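Side-chain contacts in CurD (Moorea producens 3L, PDB 5KP7), which binds 4'-phosphopantetheine and probably condenses acyl thioesters as in the HMG-CoA synthase family, a branch of the thiolase-like superfamily: residues F132-A137 with G141-Q146; E392-H397 with Q413-V418; L271-H274 with M280-G283. The protein carries 3 engineered substitutions. One frame throughout, in Å; residues are numbered along the deposited sequence. Where two conformers were deposited one is given.

Contact 1. Residues F132-A137 with G141-Q146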
loop_
_atom_site.group_PDB
_atom_site.type_symbol
_atom_site.label_atom_id
_atom_site.label_comp_id
_atom_site.label_asym_id
_atom_site.label_seq_id
_atom_site.Cartn_x
_atom_site.Cartn_y
_atom_site.Cartn_z
ATOM N N PHE A 132 12.506 -17.130 -3.976
ATOM C CA PHE A 132 11.649 -16.815 -5.112
ATOM C C PHE A 132 10.979 -15.463 -4.917
ATOM O O PHE A 132 11.084 -14.854 -3.832
ATOM C CB PHE A 132 10.632 -17.951 -5.422
ATOM C CG PHE A 132 9.806 -18.362 -4.266
ATOM C CD1 PHE A 132 8.596 -17.738 -4.023
ATOM C CD2 PHE A 132 10.216 -19.383 -3.437
ATOM C CE1 PHE A 132 7.813 -18.113 -2.929
ATOM C CE2 PHE A 132 9.440 -19.773 -2.346
ATOM C CZ PHE A 132 8.234 -19.138 -2.105
ATOM N N GLU A 133 10.307 -15.007 -5.971
ATOM C CA GLU A 133 9.633 -13.700 -6.008
ATOM C C GLU A 133 8.159 -13.912 -6.345
ATOM O O GLU A 133 7.830 -14.718 -7.210
ATOM C CB GLU A 133 10.334 -12.815 -7.034
ATOM C CG GLU A 133 9.925 -11.361 -7.071
ATOM C CD GLU A 133 10.786 -10.538 -8.014
ATOM O OE1 GLU A 133 10.182 -9.750 -8.759
ATOM O OE2 GLU A 133 12.052 -10.675 -8.026
ATOM N N LEU A 134 7.294 -13.135 -5.702
ATOM C CA LEU A 134 5.873 -13.321 -5.773
ATOM C C LEU A 134 5.206 -12.042 -6.280
ATOM O O LEU A 134 5.534 -10.951 -5.784
ATOM C CB LEU A 134 5.383 -13.691 -4.372
ATOM C CG LEU A 134 3.962 -14.204 -4.290
ATOM C CD1 LEU A 134 3.814 -15.102 -3.080
ATOM C CD2 LEU A 134 2.964 -13.055 -4.237
ATOM N N LYS A 135 4.280 -12.193 -7.246
ATOM C CA LYS A 135 3.619 -11.092 -7.955
ATOM C C LYS A 135 2.092 -11.261 -7.890
ATOM O O LYS A 135 1.552 -12.322 -8.249
ATOM C CB LYS A 135 4.081 -11.095 -9.419
ATOM C CG LYS A 135 3.414 -10.083 -10.321
ATOM C CD LYS A 135 3.961 -10.067 -11.735
ATOM C CE LYS A 135 3.828 -11.349 -12.476
ATOM N NZ LYS A 135 4.484 -11.282 -13.839
ATOM N N GLN A 136 1.415 -10.205 -7.465
ATOM C CA GLN A 136 -0.053 -10.007 -7.687
ATOM C C GLN A 136 -0.389 -8.595 -7.210
ATOM O O GLN A 136 -1.123 -8.358 -6.221
ATOM C CB GLN A 136 -0.943 -11.064 -7.032
ATOM C CG GLN A 136 -2.465 -10.831 -7.200
ATOM C CD GLN A 136 -2.893 -10.120 -8.469
ATOM O OE1 GLN A 136 -3.486 -8.994 -8.408
ATOM N NE2 GLN A 136 -2.672 -10.725 -9.581
ATOM N N ALA A 137 0.208 -7.669 -7.939
ATOM C CA ALA A 137 0.150 -6.251 -7.610
ATOM C C ALA A 137 0.329 -6.053 -6.099
ATOM O O ALA A 137 1.217 -6.683 -5.512
ATOM C CB ALA A 137 -1.105 -5.651 -8.149
ATOM N N GLY A 141 2.616 -8.805 -0.941
ATOM C CA GLY A 141 3.127 -8.942 0.421
ATOM C C GLY A 141 2.325 -9.906 1.279
ATOM O O GLY A 141 2.856 -10.807 1.956
ATOM N N THR A 142 1.010 -9.715 1.275
ATOM C CA THR A 142 0.135 -10.607 1.995
ATOM C C THR A 142 0.278 -12.062 1.513
ATOM O O THR A 142 0.345 -12.978 2.335
ATOM C CB THR A 142 -1.320 -10.114 1.924
ATOM O OG1 THR A 142 -1.397 -8.887 2.667
ATOM C CG2 THR A 142 -2.289 -11.131 2.480
ATOM N N ALA A 143 0.297 -12.277 0.216
ATOM C CA ALA A 143 0.494 -13.624 -0.302
ATOM C C ALA A 143 1.790 -14.256 0.244
ATOM O O ALA A 143 1.800 -15.425 0.685
ATOM C CB ALA A 143 0.467 -13.612 -1.815
ATOM N N GLY A 144 2.892 -13.501 0.233
ATOM C CA GLY A 144 4.159 -13.981 0.785
ATOM C C GLY A 144 4.074 -14.303 2.261
ATOM O O GLY A 144 4.569 -15.356 2.727
ATOM N N LEU A 145 3.426 -13.418 3.020
ATOM C CA LEU A 145 3.262 -13.657 4.438
ATOM C C LEU A 145 2.455 -14.937 4.696
ATOM O O LEU A 145 2.806 -15.737 5.552
ATOM C CB LEU A 145 2.577 -12.462 5.107
ATOM C CG LEU A 145 2.206 -12.613 6.590
ATOM C CD1 LEU A 145 3.375 -12.982 7.505
ATOM C CD2 LEU A 145 1.513 -11.339 7.066
ATOM N N GLN A 146 1.378 -15.134 3.946
ATOM C CA GLN A 146 0.576 -16.350 4.103
ATOM C C GLN A 146 1.358 -17.599 3.756
ATOM O O GLN A 146 1.201 -18.611 4.425
ATOM C CB GLN A 146 -0.728 -16.252 3.306
ATOM C CG GLN A 146 -1.666 -15.163 3.850
ATOM C CD GLN A 146 -2.106 -15.404 5.286
ATOM O OE1 GLN A 146 -2.247 -16.546 5.724
ATOM N NE2 GLN A 146 -2.305 -14.341 6.028
#
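Leu134, the last residue of strand 130-134, reaches helix 140-154 with both of its methyls: CD2 meets the alanine methyl of Ala143 alone, while CD1 touches that methyl and the peptide beyond it. CD2 of Leu134 meets CB of Ala143 at 3.5 Å, but not head-on: the line from Ala143 CA through CB bends to about 133° before it arrives at CD2, so the two methyls pass at a slant. CD1 settles over the flat face of the peptide joining Ala143 to Gly144, 3.8 Å from Gly144 N, and also touches Ala143 CB at 3.9 Å. With CG anti to the backbone N (chi1 -168°), the branched end of Leu134 is carried out from the strand and across to this strip of helix. Gly144 presents only backbone here, and its CA comes within 6.8 Å of Leu134 CA. Since Leu134 was modelled in two conformers, these details belong to one of them. The contact illustrates how a strand can be packed against the helix that follows it through one leucine: in thiolase-like enzymes the turn between such a pair usually carries the reactive cysteine. Strand 130-134 is the outermost of its sheet in this chain; backbone hydrogen bonds tie Phe132 and Leu134 to Val101 and Thr103 of strand 98-104, and Leu134 also packs on Ile102. Away from the strand, helix 140-154 meets helix 325-336, where Leu145 rests on Phe327, and strand 355-363, where Thr142 is hydrogen-bonded to Tyr359, consistent with a place in the helical middle layer of the thiolase fold.

Contact 2. Residues E392-H397 with Q413-V418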
loop_
_atom_site.group_PDB
_atom_site.type_symbol
_atom_site.label_atom_id
_atom_site.label_comp_id
_atom_site.label_asym_id
_atom_site.label_seq_id
_atom_site.Cartn_x
_atom_site.Cartn_y
_atom_site.Cartn_z
ATOM N N GLU A 392 12.493 17.066 -10.145
ATOM C CA GLU A 392 12.432 17.012 -11.613
ATOM C C GLU A 392 13.742 16.479 -12.216
ATOM O O GLU A 392 13.711 15.716 -13.168
ATOM C CB GLU A 392 12.055 18.394 -12.207
ATOM C CG GLU A 392 10.602 18.724 -11.912
ATOM C CD GLU A 392 10.186 20.159 -12.162
ATOM O OE1 GLU A 392 8.964 20.359 -12.339
ATOM O OE2 GLU A 392 11.029 21.081 -12.150
ATOM N N GLN A 393 14.878 16.882 -11.653
ATOM C CA GLN A 393 16.162 16.376 -12.113
ATOM C C GLN A 393 16.235 14.861 -11.871
ATOM O O GLN A 393 16.699 14.095 -12.736
ATOM C CB GLN A 393 17.309 17.038 -11.379
ATOM C CG GLN A 393 17.584 18.497 -11.673
ATOM C CD GLN A 393 18.704 18.984 -10.770
ATOM O OE1 GLN A 393 18.501 19.870 -9.926
ATOM N NE2 GLN A 393 19.902 18.358 -10.907
ATOM N N LEU A 394 15.775 14.452 -10.688
ATOM C CA LEU A 394 15.772 13.022 -10.322
ATOM C C LEU A 394 15.005 12.214 -11.344
ATOM O O LEU A 394 15.511 11.213 -11.828
ATOM C CB LEU A 394 15.239 12.826 -8.903
ATOM C CG LEU A 394 15.335 11.448 -8.250
ATOM C CD1 LEU A 394 15.245 11.602 -6.735
ATOM C CD2 LEU A 394 14.257 10.523 -8.778
ATOM N N LEU A 395 13.793 12.648 -11.711
ATOM C CA LEU A 395 13.017 11.962 -12.746
ATOM C C LEU A 395 13.783 11.843 -14.054
ATOM O O LEU A 395 13.819 10.783 -14.662
ATOM C CB LEU A 395 11.688 12.674 -13.044
ATOM C CG LEU A 395 10.682 12.851 -11.911
ATOM C CD1 LEU A 395 9.345 13.349 -12.457
ATOM C CD2 LEU A 395 10.507 11.590 -11.102
ATOM N N TYR A 396 14.359 12.952 -14.495
ATOM C CA TYR A 396 15.155 12.980 -15.723
ATOM C C TYR A 396 16.336 11.987 -15.673
ATOM O O TYR A 396 16.570 11.247 -16.607
ATOM C CB TYR A 396 15.647 14.411 -15.943
ATOM C CG TYR A 396 16.560 14.588 -17.122
ATOM C CD1 TYR A 396 16.055 14.830 -18.401
ATOM C CD2 TYR A 396 17.933 14.547 -16.962
ATOM C CE1 TYR A 396 16.912 15.023 -19.487
ATOM C CE2 TYR A 396 18.783 14.712 -18.038
ATOM C CZ TYR A 396 18.281 14.937 -19.283
ATOM O OH TYR A 396 19.161 15.106 -20.306
ATOM N N HIS A 397 17.015 11.935 -14.539
ATOM C CA HIS A 397 18.201 11.092 -14.392
ATOM C C HIS A 397 17.886 9.608 -14.252
ATOM O O HIS A 397 18.749 8.758 -14.500
ATOM C CB HIS A 397 19.056 11.617 -13.242
ATOM C CG HIS A 397 19.752 12.880 -13.595
ATOM N ND1 HIS A 397 20.553 12.973 -14.709
ATOM C CD2 HIS A 397 19.730 14.118 -13.047
ATOM C CE1 HIS A 397 21.014 14.209 -14.820
ATOM N NE2 HIS A 397 20.556 14.913 -13.812
ATOM N N GLN A 413 27.374 11.306 -6.502
ATOM C CA GLN A 413 27.346 12.736 -6.267
ATOM C C GLN A 413 26.381 13.474 -7.185
ATOM O O GLN A 413 26.503 14.693 -7.361
ATOM C CB GLN A 413 28.778 13.290 -6.417
ATOM C CG GLN A 413 29.698 12.872 -5.291
ATOM C CD GLN A 413 29.200 13.299 -3.925
ATOM O OE1 GLN A 413 29.024 12.464 -3.045
ATOM N NE2 GLN A 413 28.970 14.558 -3.748
ATOM N N LEU A 414 25.386 12.765 -7.722
ATOM C CA LEU A 414 24.272 13.430 -8.387
ATOM C C LEU A 414 23.726 14.606 -7.565
ATOM O O LEU A 414 23.630 15.732 -8.065
ATOM C CB LEU A 414 23.155 12.425 -8.662
ATOM C CG LEU A 414 21.867 12.970 -9.287
ATOM C CD1 LEU A 414 22.151 13.630 -10.625
ATOM C CD2 LEU A 414 20.845 11.845 -9.421
ATOM N N PHE A 415 23.350 14.316 -6.323
ATOM C CA PHE A 415 22.927 15.331 -5.364
ATOM C C PHE A 415 23.837 15.202 -4.148
ATOM O O PHE A 415 23.616 14.353 -3.315
ATOM C CB PHE A 415 21.461 15.154 -4.959
ATOM C CG PHE A 415 20.497 15.114 -6.120
ATOM C CD1 PHE A 415 20.261 16.239 -6.892
ATOM C CD2 PHE A 415 19.783 13.949 -6.408
ATOM C CE1 PHE A 415 19.360 16.187 -7.960
ATOM C CE2 PHE A 415 18.903 13.884 -7.479
ATOM C CZ PHE A 415 18.684 15.012 -8.250
ATOM N N PRO A 416 24.886 16.031 -4.067
ATOM C CA PRO A 416 25.828 15.953 -2.933
ATOM C C PRO A 416 25.154 15.957 -1.555
ATOM O O PRO A 416 25.548 15.186 -0.672
ATOM C CB PRO A 416 26.739 17.156 -3.163
ATOM C CG PRO A 416 26.772 17.264 -4.646
ATOM C CD PRO A 416 25.360 16.979 -5.091
ATOM N N GLY A 417 24.107 16.762 -1.394
ATOM C CA GLY A 417 23.399 16.858 -0.112
ATOM C C GLY A 417 22.640 15.621 0.299
ATOM O O GLY A 417 22.552 15.311 1.490
ATOM N N VAL A 418 22.085 14.914 -0.686
ATOM C CA VAL A 418 21.411 13.649 -0.440
ATOM C C VAL A 418 22.453 12.653 0.016
ATOM O O VAL A 418 22.208 11.913 0.954
ATOM C CB VAL A 418 20.667 13.097 -1.679
ATOM C CG1 VAL A 418 20.064 11.723 -1.380
ATOM C CG2 VAL A 418 19.585 14.063 -2.141
#
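A methyl of Leu414 lies over one face of the His397 imidazole in a CH-pi contact. Its CD1 stands 3.8 Å from the ring centroid, 29° off the normal, leaning toward His397 CD2, which is 3.5 Å away. In the conformer described, Tyr396 CD2 lies above the opposite face of this imidazole, offset toward the rim. The other contacts gather on Phe415. Its ring points its far edge at helix 388-397: CZ comes 3.8 Å from Leu394 N, nearly in the ring plane, where Gln393 CB also lies, while CE2 is 4.1 Å from Leu394 CB. Leu414 CG rests on a face of the same ring. Phe415 holds the N-cap position of helix 416-422, with Pro416 after it, which makes this an example of a helix start anchored by a large aromatic that packs on a neighbouring helix. The polar group that comes closest is the Gln393 amide, whose NE2 approaches Phe415 CE1 obliquely at 3.7 Å, the amide and ring planes being 65° apart. Were Phe415 replaced by an alanine, the edge of helix 388-397 at Leu394 and the Gln393 amide would probably lose the ring they lie against, opening a gap there. Loop residues 68-71 pack on this region of the C-terminal half: Leu394 meets Val68, Phe415 touches Leu70, and Leu414 packs against Pro71.

Contact 3. Residues L271-H274 with M280-G283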
loop_
_atom_site.group_PDB
_atom_site.type_symbol
_atom_site.label_atom_id
_atom_site.label_comp_id
_atom_site.label_asym_id
_atom_site.label_seq_id
_atom_site.Cartn_x
_atom_site.Cartn_y
_atom_site.Cartn_z
ATOM N N LEU A 271 -7.751 -1.253 12.723
ATOM C CA LEU A 271 -7.851 -1.751 11.348
ATOM C C LEU A 271 -6.757 -1.128 10.511
ATOM O O LEU A 271 -6.578 0.092 10.526
ATOM C CB LEU A 271 -9.213 -1.388 10.765
ATOM C CG LEU A 271 -10.416 -2.020 11.455
ATOM C CD1 LEU A 271 -11.674 -1.289 11.031
ATOM C CD2 LEU A 271 -10.524 -3.513 11.180
ATOM N N SER A 272 -5.997 -1.981 9.806
ATOM C CA SER A 272 -4.959 -1.561 8.866
ATOM C C SER A 272 -5.357 -1.991 7.466
ATOM O O SER A 272 -5.930 -3.090 7.292
ATOM C CB SER A 272 -3.599 -2.157 9.229
ATOM O OG SER A 272 -2.921 -1.277 10.142
ATOM N N PHE A 273 -5.081 -1.129 6.496
ATOM C CA PHE A 273 -5.551 -1.341 5.115
ATOM C C PHE A 273 -4.406 -1.102 4.148
ATOM O O PHE A 273 -3.523 -0.263 4.416
ATOM C CB PHE A 273 -6.614 -0.295 4.766
ATOM C CG PHE A 273 -7.928 -0.384 5.544
ATOM C CD1 PHE A 273 -8.034 0.130 6.822
ATOM C CD2 PHE A 273 -9.080 -0.855 4.931
ATOM C CE1 PHE A 273 -9.263 0.128 7.484
ATOM C CE2 PHE A 273 -10.314 -0.866 5.584
ATOM C CZ PHE A 273 -10.385 -0.396 6.887
ATOM N N HIS A 274 -4.435 -1.776 2.985
ATOM C CA HIS A 274 -3.673 -1.303 1.856
ATOM C C HIS A 274 -4.120 0.140 1.624
ATOM O O HIS A 274 -5.311 0.398 1.540
ATOM C CB HIS A 274 -3.932 -2.135 0.589
ATOM C CG HIS A 274 -3.282 -1.547 -0.607
ATOM N ND1 HIS A 274 -1.949 -1.246 -0.616
ATOM C CD2 HIS A 274 -3.782 -1.089 -1.779
ATOM C CE1 HIS A 274 -1.633 -0.665 -1.752
ATOM N NE2 HIS A 274 -2.725 -0.558 -2.477
ATOM N N MET A 280 -9.043 7.515 0.645
ATOM C CA MET A 280 -9.853 6.408 0.188
ATOM C C MET A 280 -10.016 5.315 1.220
ATOM O O MET A 280 -11.039 4.632 1.219
ATOM C CB MET A 280 -9.402 5.828 -1.162
ATOM C CG MET A 280 -8.031 5.284 -1.180
ATOM S SD MET A 280 -7.860 4.182 -2.610
ATOM C CE MET A 280 -8.618 2.690 -1.983
ATOM N N VAL A 281 -9.053 5.179 2.149
ATOM C CA VAL A 281 -9.216 4.285 3.275
ATOM C C VAL A 281 -10.317 4.825 4.214
ATOM O O VAL A 281 -11.158 4.069 4.689
ATOM C CB VAL A 281 -7.861 4.058 3.993
ATOM C CG1 VAL A 281 -8.027 3.280 5.293
ATOM C CG2 VAL A 281 -6.898 3.338 3.044
ATOM N N LYS A 282 -10.335 6.134 4.416
ATOM C CA LYS A 282 -11.429 6.764 5.182
ATOM C C LYS A 282 -12.778 6.455 4.532
ATOM O O LYS A 282 -13.727 6.066 5.216
ATOM C CB LYS A 282 -11.188 8.271 5.334
ATOM C CG LYS A 282 -12.233 8.976 6.204
ATOM C CD LYS A 282 -11.741 10.382 6.577
ATOM C CE LYS A 282 -12.800 11.199 7.216
ATOM N NZ LYS A 282 -12.274 12.541 7.597
ATOM N N GLY A 283 -12.855 6.563 3.205
ATOM C CA GLY A 283 -14.073 6.181 2.475
ATOM C C GLY A 283 -14.474 4.713 2.583
ATOM O O GLY A 283 -15.648 4.397 2.752
#
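Val281 sets its CG1 methyl on the face of the Phe273 ring, 3.9 Å from the centroid and 29° off the normal, displaced so that Phe273 CD1 is the nearest ring atom at 3.5 Å. The same valine uses its second branch at the end of the strand: CG2 lies 3.7 Å from His274 O and 4.0 Å from Phe273 CB. Having CG1 anti to the backbone N (chi1 172°) turns CG1 to the ring and CG2 to the His274 carbonyl, with both near Phe273 CB. A second shell surrounds these partners. His274 O accepts a hydrogen bond from Tyr244 OH, and the Phe273 ring also packs against Tyr244, Cys248 and Tyr264. Beyond lies the pantetheine pocket: at the nearest atoms, the side chain of His274 comes about 3 Å from that of Asn320, a 4'-phosphopantetheine-binding residue, and about 6 Å from the ligand, which Met280 touches directly. Met280 also packs on an apolar side chain of a neighbouring subunit. The contact thus exemplifies a buried strand-to-helix seam beside a binding site. Strand 270-273, outermost in this chain, pairs with parallel strand 343-351 through Gly346 and Phe348, while the start of helix 278-293 meets helix 237-258 through Met280, on Leu241 and Tyr244.

Overall arrangement
Contacts 1 and 3 repeat one theme at the two outermost strands of a single mixed sheet: each joins a strand to the helix that follows it, with centres 20 Å apart. They differ in burial and chemistry. Contact 3 is buried, sets a methyl on an aromatic ring, and adjoins the pantetheine pocket; contact 1 is partly buried, made of a leucine's methyls on an alanine methyl and a helix peptide, and distant from the annotated sites. Contact 2 stands apart, more than 30 Å from either centre, and holds no strand of that sheet. There, farther from the chain centre, a helix meets the start of another helix, and aromatic rings mix with a polar amide at a partly exposed boundary.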